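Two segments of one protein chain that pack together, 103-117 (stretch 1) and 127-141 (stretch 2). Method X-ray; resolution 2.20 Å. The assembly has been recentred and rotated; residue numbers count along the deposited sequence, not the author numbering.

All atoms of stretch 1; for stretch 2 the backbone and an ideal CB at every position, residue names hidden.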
# COMPACT_ATOMS: atom_id res chain seq x y z
N SER A 103 -4.85 -0.95 -0.55
CA SER A 103 -6.11 -0.40 -0.11
C SER A 103 -7.13 -1.47 0.31
O SER A 103 -7.74 -1.38 1.37
CB SER A 103 -6.69 0.44 -1.24
OG SER A 103 -7.61 1.35 -0.73
N SER A 104 -7.32 -2.48 -0.54
CA SER A 104 -8.24 -3.57 -0.21
C SER A 104 -7.83 -4.29 1.08
O SER A 104 -8.67 -4.58 1.93
CB SER A 104 -8.31 -4.56 -1.36
OG SER A 104 -9.16 -5.65 -1.00
N ALA A 105 -6.55 -4.57 1.23
CA ALA A 105 -6.06 -5.25 2.42
C ALA A 105 -6.15 -4.36 3.67
O ALA A 105 -6.49 -4.84 4.74
CB ALA A 105 -4.64 -5.74 2.21
N ALA A 106 -5.86 -3.07 3.51
CA ALA A 106 -5.96 -2.12 4.61
C ALA A 106 -7.39 -2.04 5.18
O ALA A 106 -7.58 -2.18 6.40
CB ALA A 106 -5.50 -0.74 4.17
N VAL A 107 -8.37 -1.82 4.31
CA VAL A 107 -9.77 -1.81 4.70
C VAL A 107 -10.13 -3.11 5.44
O VAL A 107 -10.78 -3.07 6.50
CB VAL A 107 -10.71 -1.60 3.46
CG1 VAL A 107 -12.16 -1.87 3.81
CG2 VAL A 107 -10.58 -0.17 2.93
N ALA A 108 -9.67 -4.24 4.91
CA ALA A 108 -10.00 -5.53 5.49
C ALA A 108 -9.39 -5.72 6.88
O ALA A 108 -10.05 -6.22 7.77
CB ALA A 108 -9.60 -6.66 4.57
N VAL A 109 -8.13 -5.34 7.04
CA VAL A 109 -7.46 -5.43 8.34
C VAL A 109 -8.12 -4.48 9.37
O VAL A 109 -8.34 -4.87 10.52
CB VAL A 109 -5.95 -5.14 8.21
CG1 VAL A 109 -5.28 -5.02 9.59
CG2 VAL A 109 -5.28 -6.23 7.38
N ALA A 110 -8.44 -3.26 8.94
CA ALA A 110 -9.11 -2.28 9.77
C ALA A 110 -10.51 -2.74 10.16
O ALA A 110 -10.90 -2.65 11.33
CB ALA A 110 -9.18 -0.95 9.06
N PHE A 111 -11.25 -3.25 9.19
CA PHE A 111 -12.61 -3.70 9.45
C PHE A 111 -12.66 -4.89 10.43
O PHE A 111 -13.54 -4.94 11.31
CB PHE A 111 -13.35 -4.05 8.17
CG PHE A 111 -14.77 -4.44 8.41
CD1 PHE A 111 -15.74 -3.46 8.54
CD2 PHE A 111 -15.12 -5.76 8.57
CE1 PHE A 111 -17.06 -3.81 8.80
CE2 PHE A 111 -16.43 -6.11 8.83
CZ PHE A 111 -17.40 -5.14 8.95
N VAL A 112 -11.74 -5.83 10.26
CA VAL A 112 -11.69 -7.01 11.13
C VAL A 112 -11.31 -6.62 12.55
O VAL A 112 -11.91 -7.10 13.50
CB VAL A 112 -10.72 -8.08 10.62
CG1 VAL A 112 -10.50 -9.15 11.70
CG2 VAL A 112 -11.24 -8.71 9.33
N ARG A 113 -10.31 -5.76 12.69
CA ARG A 113 -9.93 -5.21 13.98
C ARG A 113 -11.13 -4.53 14.68
O ARG A 113 -11.45 -4.86 15.82
CB ARG A 113 -8.78 -4.22 13.81
CG ARG A 113 -7.44 -4.92 13.65
CD ARG A 113 -6.31 -3.96 13.27
NE ARG A 113 -5.01 -4.63 13.38
CZ ARG A 113 -3.88 -4.24 12.81
NH1 ARG A 113 -3.83 -3.14 12.06
NH2 ARG A 113 -2.78 -4.95 13.00
N ALA A 114 -11.77 -3.60 13.98
CA ALA A 114 -12.97 -2.93 14.48
C ALA A 114 -14.04 -3.92 14.92
O ALA A 114 -14.69 -3.73 15.95
CB ALA A 114 -13.53 -2.00 13.40
N SER A 115 -14.22 -4.98 14.12
CA SER A 115 -15.25 -5.99 14.37
C SER A 115 -15.01 -6.71 15.68
O SER A 115 -15.93 -6.86 16.48
CB SER A 115 -15.29 -7.02 13.24
OG SER A 115 -15.60 -6.41 12.01
N TYR A 116 -13.78 -7.17 15.88
CA TYR A 116 -13.43 -7.86 17.11
C TYR A 116 -13.50 -6.94 18.32
O TYR A 116 -13.95 -7.35 19.39
CB TYR A 116 -12.04 -8.48 17.01
CG TYR A 116 -12.07 -9.83 16.35
CD1 TYR A 116 -12.41 -9.96 15.01
CD2 TYR A 116 -11.78 -10.99 17.07
CE1 TYR A 116 -12.46 -11.19 14.39
CE2 TYR A 116 -11.83 -12.24 16.46
CZ TYR A 116 -12.16 -12.33 15.12
OH TYR A 116 -12.22 -13.54 14.49
N ASP A 117 -13.07 -5.69 18.15
CA ASP A 117 -13.13 -4.71 19.22
C ASP A 117 -14.58 -4.45 19.66
O ASP A 117 -14.87 -4.36 20.84
CB ASP A 117 -12.45 -3.41 18.77
CG ASP A 117 -12.25 -2.43 19.92
OD1 ASP A 117 -11.90 -2.89 21.02
OD2 ASP A 117 -12.42 -1.21 19.70
N UNK A 127 -5.26 -15.14 13.32
CA UNK A 127 -6.70 -15.01 13.18
C UNK A 127 -7.06 -13.81 12.28
O UNK A 127 -7.90 -13.92 11.38
CB UNK A 127 -7.35 -14.86 14.56
N UNK A 128 -6.40 -12.69 12.53
CA UNK A 128 -6.55 -11.50 11.72
C UNK A 128 -6.16 -11.77 10.27
O UNK A 128 -6.85 -11.35 9.36
CB UNK A 128 -5.71 -10.36 12.29
N UNK A 129 -5.05 -12.48 10.08
CA UNK A 129 -4.55 -12.86 8.76
C UNK A 129 -5.62 -13.63 7.99
O UNK A 129 -5.94 -13.27 6.86
CB UNK A 129 -3.28 -13.70 8.89
N UNK A 130 -6.16 -14.67 8.62
CA UNK A 130 -7.20 -15.49 8.01
C UNK A 130 -8.46 -14.67 7.69
O UNK A 130 -8.98 -14.75 6.58
CB UNK A 130 -7.55 -16.65 8.94
N UNK A 131 -8.95 -13.91 8.66
CA UNK A 131 -10.19 -13.15 8.49
C UNK A 131 -10.03 -12.00 7.49
O UNK A 131 -10.95 -11.71 6.73
CB UNK A 131 -10.65 -12.60 9.84
N UNK A 132 -8.87 -11.35 7.50
CA UNK A 132 -8.62 -10.27 6.55
C UNK A 132 -8.52 -10.83 5.13
O UNK A 132 -9.07 -10.24 4.20
CB UNK A 132 -7.34 -9.51 6.92
N UNK A 133 -7.83 -11.95 4.95
CA UNK A 133 -7.72 -12.55 3.62
C UNK A 133 -9.10 -12.96 3.11
O UNK A 133 -9.42 -12.71 1.95
CB UNK A 133 -6.78 -13.76 3.65
N UNK A 134 -9.94 -13.50 3.99
CA UNK A 134 -11.31 -13.86 3.63
C UNK A 134 -12.16 -12.64 3.27
O UNK A 134 -12.97 -12.68 2.33
CB UNK A 134 -11.97 -14.62 4.78
N UNK A 135 -11.98 -11.54 4.00
CA UNK A 135 -12.74 -10.30 3.76
C UNK A 135 -12.36 -9.65 2.42
O UNK A 135 -13.23 -9.17 1.69
CB UNK A 135 -12.50 -9.31 4.90
N UNK A 136 -11.07 -9.65 2.11
CA UNK A 136 -10.58 -9.21 0.81
C UNK A 136 -11.22 -9.99 -0.34
O UNK A 136 -11.68 -9.40 -1.31
CB UNK A 136 -9.06 -9.35 0.75
N UNK A 137 -11.27 -11.31 -0.21
CA UNK A 137 -11.94 -12.17 -1.21
C UNK A 137 -13.40 -11.78 -1.44
O UNK A 137 -13.83 -11.61 -2.57
CB UNK A 137 -11.87 -13.63 -0.77
N UNK A 138 -14.14 -11.62 -0.35
CA UNK A 138 -15.56 -11.26 -0.38
C UNK A 138 -15.80 -9.85 -0.91
O UNK A 138 -16.67 -9.63 -1.76
CB UNK A 138 -16.16 -11.39 1.02
N UNK A 139 -15.03 -8.89 -0.40
CA UNK A 139 -15.23 -7.48 -0.74
C UNK A 139 -14.62 -7.10 -2.09
O UNK A 139 -15.17 -6.26 -2.79
CB UNK A 139 -14.63 -6.60 0.36
N UNK A 140 -13.50 -7.72 -2.44
CA UNK A 140 -12.70 -7.31 -3.60
C UNK A 140 -12.47 -8.43 -4.64
O UNK A 140 -11.99 -8.16 -5.74
CB UNK A 140 -11.34 -6.79 -3.11
N UNK A 141 -12.81 -9.67 -4.32
CA UNK A 141 -12.72 -10.75 -5.30
C UNK A 141 -11.44 -11.56 -5.26
O UNK A 141 -11.39 -12.63 -5.85
CB UNK A 141 -12.88 -10.17 -6.71

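Two helices cross at 124° between their N-to-C directions, their axes 8.4 Å apart at closest approach. Stretch 1 offers a face of Ser104, Ala108, Val112 and Tyr116, all with CA-to-CB toward the partner, flanked by Ala105, Val109 and Arg113. So close a crossing asks for small residues at its centre and longer ones at its ends.

Position 127 points toward stretch 1, with its ideal CB 5.0 Å from Tyr116 OH. A long side chain with an acceptor would suit, and so might Gln or a plain aliphatic. The residue is Glu127, extended with chi1 and chi2 both t; Tyr116 OH donates a hydrogen bond to Glu127 OE1 at 3.1 Å, the sole one across the pair.

Position 128 points sideways, its ideal CB 5.0 Å from Val112 CG1, with Val109 and the Arg113 side chain also nearby. A branched or flexible apolar residue, Leu, Met or Ile, could reach them. It is Leu128: CD1 lies 3.5 Å from Val112 CG1, while CD2 lies 4.1 Å from Val109 CG1 and 3.4 Å from Arg113 NE, an apolar methyl beside the arginine's polar end.

Positions 129 and 130 find nothing of stretch 1 near their ideal CB atoms, so the contact sets no preference; they are Ile129 and Glu130.

At 131 the CB points toward stretch 1, 3.9 Å from Val112 CG1 and 5.0 Å from Tyr116 OH. A chain with an apolar stem that can run on past the tyrosine fits, whether Lys, Arg, Met or Gln. Lys131 sets its CB against Val112 and brings CE to 3.3 Å from Tyr116 OH, at the edge of the ring and near its plane.

Position 132 is the nearest point of the crossing: its CA is 5.0 Å from Ala108 CA. It points sideways, its ideal CB 3.9 Å from Val109 CG2. With backbones this close, Ala, Gly or Ser is the natural reading. Ala132 CB meets Val109 CG2 at 3.9 Å, and Ala108 CB rests 3.6 Å from Ala132 O.

Positions 133 and 134 lie clear of stretch 1, leaving the choice free: Asn133 and Trp134.

At 135 the CB points toward stretch 1 and sits 3.9 Å from Ala108 CB, so a small residue again suits. Ala135 CB packs 4.0 Å from Ala108 CB.

Position 136 points sideways, its ideal CB 4.1 Å from Ser104 OG and 4.7 Å from Ala108 CB. A flexible chain with an apolar stem could follow the small residues there; Gln, Glu or Met would do. Glu136 places CG 3.6 Å from Ala108 CB and OE2 3.5 Å from Ala105 CA; its carboxylate is hydrogen-bonded elsewhere in the structure.

Positions 137 and 138 are unconstrained: Gln137 and Ile138. Position 139 points toward stretch 1 but finds nothing within 5.5 Å, so several sizes could suit; it is Ala139.

At 140 CA-to-CB points toward stretch 1, the ideal CB a tight 3.2 Å from Ser104 OG. An unbranched CB suits, and His, Asn or Gln could lie beside the hydroxyl. His140 CB lies 3.2 Å from Ser104 OG; with chi1 t, its ring is oblique to that oxygen.

Position 141 leaves helical angles with positive phi, where a CB would jam against the preceding carbonyl O. Glycine is called for, and Gly141 ends the stretch.

Stretch 2 (127-141) ELIEKANWAEQIAHG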
# COMPACT_ATOMS: atom_id res chain seq x y z
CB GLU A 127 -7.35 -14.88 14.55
CG GLU A 127 -8.83 -15.20 14.59
CD GLU A 127 -9.38 -15.43 16.00
OE1 GLU A 127 -10.63 -15.58 16.12
OE2 GLU A 127 -8.57 -15.46 16.98
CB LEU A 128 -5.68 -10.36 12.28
CG LEU A 128 -5.66 -9.02 11.55
CD1 LEU A 128 -7.09 -8.60 11.16
CD2 LEU A 128 -4.94 -7.93 12.40
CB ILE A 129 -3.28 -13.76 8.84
CG1 ILE A 129 -2.08 -12.97 9.39
CG2 ILE A 129 -2.95 -14.33 7.47
CD1 ILE A 129 -1.64 -11.84 8.49
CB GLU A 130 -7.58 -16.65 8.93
CG GLU A 130 -6.43 -17.61 9.27
CD GLU A 130 -6.06 -18.51 8.13
OE1 GLU A 130 -6.82 -18.57 7.14
OE2 GLU A 130 -5.02 -19.18 8.22
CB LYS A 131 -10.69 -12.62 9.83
CG LYS A 131 -11.30 -13.66 10.74
CD LYS A 131 -12.79 -13.86 10.46
CE LYS A 131 -13.51 -14.49 11.66
NZ LYS A 131 -14.84 -15.10 11.30
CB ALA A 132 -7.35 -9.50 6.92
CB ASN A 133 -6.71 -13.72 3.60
CG ASN A 133 -5.24 -13.25 3.54
OD1 ASN A 133 -4.41 -13.65 4.36
ND2 ASN A 133 -4.92 -12.41 2.57
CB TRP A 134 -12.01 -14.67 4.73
CG TRP A 134 -11.26 -15.94 5.17
CD1 TRP A 134 -10.15 -16.50 4.58
CD2 TRP A 134 -11.60 -16.79 6.28
NE1 TRP A 134 -9.77 -17.63 5.28
CE2 TRP A 134 -10.65 -17.83 6.32
CE3 TRP A 134 -12.61 -16.76 7.25
CZ2 TRP A 134 -10.68 -18.84 7.29
CZ3 TRP A 134 -12.64 -17.77 8.21
CH2 TRP A 134 -11.67 -18.79 8.22
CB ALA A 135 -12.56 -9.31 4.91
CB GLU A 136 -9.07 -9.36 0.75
CG GLU A 136 -8.33 -8.42 1.69
CD GLU A 136 -6.94 -8.93 2.03
OE1 GLU A 136 -6.33 -9.59 1.17
OE2 GLU A 136 -6.47 -8.66 3.14
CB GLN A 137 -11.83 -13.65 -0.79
CG GLN A 137 -12.72 -14.61 -1.55
CD GLN A 137 -12.30 -14.81 -2.99
OE1 GLN A 137 -11.10 -14.90 -3.29
NE2 GLN A 137 -13.28 -14.89 -3.89
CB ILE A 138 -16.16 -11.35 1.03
CG1 ILE A 138 -16.30 -12.82 1.44
CG2 ILE A 138 -17.50 -10.63 1.13
CD1 ILE A 138 -16.60 -12.98 2.91
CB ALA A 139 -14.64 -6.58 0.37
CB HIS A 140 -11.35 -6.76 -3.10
CG HIS A 140 -10.51 -6.11 -4.16
ND1 HIS A 140 -10.99 -5.13 -5.00
CD2 HIS A 140 -9.21 -6.29 -4.49
CE1 HIS A 140 -10.03 -4.74 -5.82
NE2 HIS A 140 -8.94 -5.43 -5.53
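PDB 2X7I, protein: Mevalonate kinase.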